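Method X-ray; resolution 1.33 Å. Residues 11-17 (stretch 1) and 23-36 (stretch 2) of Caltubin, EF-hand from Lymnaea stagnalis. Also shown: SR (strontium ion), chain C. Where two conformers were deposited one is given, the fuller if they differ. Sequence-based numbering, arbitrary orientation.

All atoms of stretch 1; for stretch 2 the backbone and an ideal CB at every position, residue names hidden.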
# COMPACT_ATOMS: atom_id res chain seq x y z
N ARG A 11 -4.88 8.25 10.57
CA ARG A 11 -4.72 7.34 9.40
C ARG A 11 -4.84 5.88 9.84
O ARG A 11 -5.46 5.09 9.09
CB ARG A 11 -3.33 7.47 8.80
CG ARG A 11 -3.15 8.62 7.83
CD ARG A 11 -2.02 8.21 6.91
NE ARG A 11 -0.74 8.84 7.18
CZ ARG A 11 0.44 8.27 6.94
NH1 ARG A 11 1.56 8.92 7.19
NH2 ARG A 11 0.50 7.04 6.45
N PHE A 12 -4.20 5.53 10.94
CA PHE A 12 -4.19 4.16 11.50
C PHE A 12 -5.63 3.77 11.83
O PHE A 12 -6.05 2.67 11.43
CB PHE A 12 -3.27 4.05 12.72
CG PHE A 12 -3.03 2.63 13.20
CD1 PHE A 12 -2.16 1.79 12.53
CD2 PHE A 12 -3.69 2.14 14.32
CE1 PHE A 12 -1.94 0.49 12.98
CE2 PHE A 12 -3.48 0.84 14.75
CZ PHE A 12 -2.60 0.02 14.09
N ILE A 13 -6.37 4.65 12.51
CA ILE A 13 -7.81 4.45 12.84
C ILE A 13 -8.59 4.23 11.54
O ILE A 13 -9.25 3.17 11.42
CB ILE A 13 -8.37 5.64 13.65
CG1 ILE A 13 -7.85 5.60 15.08
CG2 ILE A 13 -9.89 5.67 13.58
CD1 ILE A 13 -8.02 6.91 15.82
N ARG A 14 -8.50 5.18 10.61
CA ARG A 14 -9.38 5.24 9.41
C ARG A 14 -9.14 4.06 8.45
O ARG A 14 -10.10 3.69 7.74
CB ARG A 14 -9.18 6.58 8.69
CG ARG A 14 -10.12 6.82 7.51
CD ARG A 14 -9.44 6.67 6.16
NE ARG A 14 -8.13 7.30 6.18
CZ ARG A 14 -7.90 8.61 6.17
NH1 ARG A 14 -8.91 9.47 6.12
NH2 ARG A 14 -6.66 9.07 6.21
N TRP A 15 -7.91 3.50 8.43
CA TRP A 15 -7.48 2.40 7.51
C TRP A 15 -7.50 1.04 8.21
O TRP A 15 -8.11 0.12 7.64
CB TRP A 15 -6.07 2.66 6.94
CG TRP A 15 -5.99 3.72 5.88
CD1 TRP A 15 -4.93 4.55 5.64
CD2 TRP A 15 -7.01 4.08 4.92
NE1 TRP A 15 -5.21 5.39 4.60
CE2 TRP A 15 -6.48 5.13 4.14
CE3 TRP A 15 -8.30 3.62 4.65
CZ2 TRP A 15 -7.20 5.73 3.11
CZ3 TRP A 15 -9.02 4.22 3.64
CH2 TRP A 15 -8.47 5.25 2.87
N LEU A 16 -6.82 0.91 9.36
CA LEU A 16 -6.35 -0.38 9.93
C LEU A 16 -7.02 -0.74 11.27
O LEU A 16 -7.02 -1.93 11.59
CB LEU A 16 -4.83 -0.31 10.11
CG LEU A 16 -4.01 -0.32 8.82
CD1 LEU A 16 -2.53 -0.18 9.14
CD2 LEU A 16 -4.25 -1.59 8.02
N ASP A 17 -7.49 0.23 12.04
CA ASP A 17 -7.94 -0.02 13.44
C ASP A 17 -9.15 0.86 13.74
O ASP A 17 -9.01 1.82 14.54
CB ASP A 17 -6.78 0.20 14.43
CG ASP A 17 -7.13 -0.06 15.89
OD1 ASP A 17 -8.06 -0.88 16.15
OD2 ASP A 17 -6.47 0.54 16.77
N UNK A 23 -4.44 -1.99 17.97
CA UNK A 23 -4.01 -3.14 17.14
C UNK A 23 -4.83 -3.23 15.86
O UNK A 23 -6.09 -2.96 15.90
CB UNK A 23 -4.14 -4.45 17.92
N UNK A 24 -4.16 -3.56 14.76
CA UNK A 24 -4.79 -4.00 13.49
C UNK A 24 -4.59 -5.51 13.39
O UNK A 24 -3.45 -5.97 13.18
CB UNK A 24 -4.19 -3.28 12.28
N UNK A 25 -5.67 -6.23 13.70
CA UNK A 25 -5.74 -7.70 13.64
C UNK A 25 -6.04 -8.12 12.21
O UNK A 25 -6.37 -7.25 11.38
CB UNK A 25 -6.80 -8.25 14.60
N UNK A 26 -5.96 -9.42 11.95
CA UNK A 26 -6.07 -10.06 10.61
C UNK A 26 -7.23 -9.48 9.79
O UNK A 26 -7.01 -8.98 8.68
CB UNK A 26 -6.26 -11.57 10.76
N UNK A 27 -8.46 -9.59 10.30
CA UNK A 27 -9.69 -9.22 9.56
C UNK A 27 -9.70 -7.72 9.27
O UNK A 27 -10.31 -7.30 8.28
CB UNK A 27 -10.94 -9.61 10.35
N UNK A 28 -9.00 -6.94 10.08
CA UNK A 28 -8.93 -5.47 9.91
C UNK A 28 -7.97 -5.15 8.76
O UNK A 28 -8.35 -4.34 7.90
CB UNK A 28 -8.47 -4.78 11.20
N UNK A 29 -6.82 -5.83 8.74
CA UNK A 29 -5.82 -5.64 7.65
C UNK A 29 -6.47 -6.16 6.37
O UNK A 29 -6.36 -5.50 5.34
CB UNK A 29 -4.50 -6.37 7.94
N UNK A 30 -7.19 -7.28 6.43
CA UNK A 30 -7.87 -7.88 5.25
C UNK A 30 -8.91 -6.92 4.68
O UNK A 30 -8.87 -6.70 3.47
CB UNK A 30 -8.54 -9.20 5.62
N UNK A 31 -9.78 -6.35 5.51
CA UNK A 31 -10.82 -5.38 5.09
C UNK A 31 -10.14 -4.15 4.48
O UNK A 31 -10.68 -3.61 3.50
CB UNK A 31 -11.70 -4.97 6.27
N UNK A 32 -8.98 -3.77 5.00
CA UNK A 32 -8.13 -2.69 4.45
C UNK A 32 -7.70 -3.04 3.01
O UNK A 32 -8.05 -2.32 2.06
CB UNK A 32 -6.90 -2.47 5.33
N UNK A 33 -6.99 -4.15 2.84
CA UNK A 33 -6.43 -4.52 1.50
C UNK A 33 -7.59 -4.86 0.55
O UNK A 33 -7.44 -4.59 -0.66
CB UNK A 33 -5.47 -5.71 1.61
N UNK A 34 -8.70 -5.39 1.04
CA UNK A 34 -9.83 -5.82 0.18
C UNK A 34 -10.43 -4.63 -0.56
O UNK A 34 -11.00 -4.88 -1.64
CB UNK A 34 -10.91 -6.51 1.01
N UNK A 35 -10.34 -3.42 -0.01
CA UNK A 35 -10.82 -2.19 -0.68
C UNK A 35 -10.25 -2.15 -2.10
O UNK A 35 -11.01 -1.84 -3.01
CB UNK A 35 -10.41 -0.94 0.10
N UNK A 36 -8.97 -2.51 -2.29
CA UNK A 36 -8.25 -2.31 -3.58
C UNK A 36 -7.72 -3.61 -4.18
O UNK A 36 -7.33 -3.58 -5.35
CB UNK A 36 -7.08 -1.35 -3.38
SR SR C . -8.35 -3.50 16.30

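Position 23 has extended backbone angles, and its CA-to-CB bond points away from stretch 1. Stretch 1 does not limit the side chain, so many would fit. What counts is the carbonyl, with O 2.4 Å from the strontium. The residue is Gln23. Its O lies 2.9 Å from Asp17 OD1, two acceptors held close because both bind the metal.

Position 24 is also extended. Its CB sits sideways, a tight 3.2 Å from Leu16 O and 4.1 Å from Phe12 CZ. A small side chain suits this place, and one with a donor could use the free carbonyl; serine, threonine, alanine or cysteine are candidates. It is Ser24, chi1 t. Its OG donates a very short hydrogen bond of 2.5 Å to Leu16 O. The Phe12 ring stays close, with CZ 4.0 Å from Ser24 N.

Position 25 precedes a helix, and its CB meets nothing of stretch 1. Serine, threonine, aspartate or asparagine are common at such an N-cap. Thr25 is found, but its side chain makes no capping bond.

Positions 26 and 27 open the helix and are out of reach of stretch 1. Almost any helix-tolerant residue would do. They are Phe26 and Asp27.

Position 28 points toward stretch 1, with its ideal CB 3.2 Å from Leu16 O. The strontium lies near, already bound by Asp17 OD1 at 2.6 Å. An acid long enough to reach the ion is the clear choice, and that is glutamate. Glu28 extends with chi1 m and chi2 t, and binds the metal through both OE1 and OE2, each 2.6 Å from SR. Its OE1 also accepts from Thr25 N at 2.7 Å and, very short, from Thr25 OG1 at 2.4 Å. This grip fits the EF-hand of the entry's name. Water 1 lies 2.7 Å from both Trp15 O and Glu28 O and links the two carbonyls.

Position 29 is sideways, its ideal CB 4.8 Å from Leu16 CD2. An aliphatic side chain such as valine, isoleucine or leucine would suit. Val29 brings CG2 to 4.3 Å from Leu16 CD2.

Positions 30 and 31 find nothing of stretch 1 near their ideal CB, so polar residues are acceptable. They are Lys30 and Asn31.

Position 32 points toward stretch 1; its ideal CB is 3.7 Å from Trp15 O and 3.9 Å from Leu16 CD2. A large apolar or aromatic side chain could cover both residues. Tyr32 puts a ring face over Leu16 CD2, a CH-pi contact 4.0 Å from CD2 to the ring centroid. Its CE1 is 3.8 Å from Trp15 CB.

Position 33 points away, and 34 is out of reach. Stretch 1 sets no demand at either, so many helix-compatible side chains would do; they are Ile33 and Arg34.

Position 35 points toward stretch 1, but only a long side chain could reach the Trp15 indole. Arginine, lysine or glutamine might. Arg35 brings NH2 over one face of the indole, a very close 2.9 Å from Trp15 CZ3; Trp15 was deposited in two conformers, of which one is given. Arg35 NH1 donates to Tyr32 O at 2.9 Å.

Position 36 points toward stretch 1, but its ideal CB has nothing of it within 5.5 Å. Stretch 1 does not select among side chains here; it is Phe36.

Stretch 2, residues 23-36: QSTFDEVKNYIRRF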
# COMPACT_ATOMS: atom_id res chain seq x y z
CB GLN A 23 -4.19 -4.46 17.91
CG GLN A 23 -3.37 -4.54 19.19
CD GLN A 23 -3.07 -5.97 19.56
OE1 GLN A 23 -3.89 -6.86 19.38
NE2 GLN A 23 -1.87 -6.20 20.08
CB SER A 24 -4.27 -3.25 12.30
OG SER A 24 -5.13 -3.46 11.18
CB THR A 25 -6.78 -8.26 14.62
OG1 THR A 25 -8.07 -7.77 14.25
CG2 THR A 25 -6.50 -7.87 16.06
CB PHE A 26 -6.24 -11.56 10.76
CG PHE A 26 -6.18 -12.27 9.44
CD1 PHE A 26 -4.95 -12.63 8.90
CD2 PHE A 26 -7.33 -12.54 8.72
CE1 PHE A 26 -4.88 -13.25 7.66
CE2 PHE A 26 -7.26 -13.16 7.49
CZ PHE A 26 -6.03 -13.51 6.96
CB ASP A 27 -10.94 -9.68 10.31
CG ASP A 27 -11.20 -11.17 10.17
OD1 ASP A 27 -11.32 -11.64 9.00
OD2 ASP A 27 -11.25 -11.86 11.21
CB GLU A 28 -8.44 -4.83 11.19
CG GLU A 28 -9.29 -5.22 12.37
CD GLU A 28 -8.77 -4.60 13.65
OE1 GLU A 28 -8.08 -5.34 14.43
OE2 GLU A 28 -9.03 -3.43 13.84
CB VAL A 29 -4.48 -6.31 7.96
CG1 VAL A 29 -3.50 -6.22 6.78
CG2 VAL A 29 -3.85 -5.73 9.22
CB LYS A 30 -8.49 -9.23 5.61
CG LYS A 30 -8.90 -10.04 4.40
CD LYS A 30 -9.17 -11.47 4.72
CE LYS A 30 -9.64 -12.25 3.52
NZ LYS A 30 -9.99 -13.64 3.92
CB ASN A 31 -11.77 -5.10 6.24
CG ASN A 31 -12.80 -6.20 6.39
OD1 ASN A 31 -12.73 -7.22 5.70
ND2 ASN A 31 -13.77 -5.99 7.26
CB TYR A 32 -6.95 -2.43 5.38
CG TYR A 32 -5.88 -1.59 4.76
CD1 TYR A 32 -6.12 -0.26 4.46
CD2 TYR A 32 -4.63 -2.12 4.47
CE1 TYR A 32 -5.13 0.53 3.90
CE2 TYR A 32 -3.63 -1.34 3.91
CZ TYR A 32 -3.90 -0.02 3.61
OH TYR A 32 -2.93 0.77 3.05
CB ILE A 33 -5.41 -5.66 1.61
CG1 ILE A 33 -4.20 -5.22 2.46
CG2 ILE A 33 -4.99 -6.15 0.24
CD1 ILE A 33 -3.20 -6.31 2.71
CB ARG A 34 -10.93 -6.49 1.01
CG ARG A 34 -10.86 -8.00 1.00
CD ARG A 34 -12.06 -8.62 1.71
NE ARG A 34 -12.12 -10.07 1.55
CZ ARG A 34 -12.92 -10.88 2.23
NH1 ARG A 34 -13.73 -10.40 3.16
NH2 ARG A 34 -12.88 -12.19 2.00
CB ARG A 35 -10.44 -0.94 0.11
CG ARG A 35 -11.30 -0.72 1.36
CD ARG A 35 -10.66 0.18 2.41
NE ARG A 35 -10.01 1.40 1.90
CZ ARG A 35 -8.69 1.58 1.72
NH1 ARG A 35 -7.83 0.61 1.99
NH2 ARG A 35 -8.24 2.73 1.24
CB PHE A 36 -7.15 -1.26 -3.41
CG PHE A 36 -6.15 -1.50 -2.31
CD1 PHE A 36 -6.34 -0.99 -1.03
CD2 PHE A 36 -4.96 -2.14 -2.57
CE1 PHE A 36 -5.38 -1.14 -0.04
CE2 PHE A 36 -4.00 -2.29 -1.57
CZ PHE A 36 -4.23 -1.82 -0.30
O HOH W 1 -9.37 -2.01 8.77
O HOH W 2 -7.91 -5.64 17.78
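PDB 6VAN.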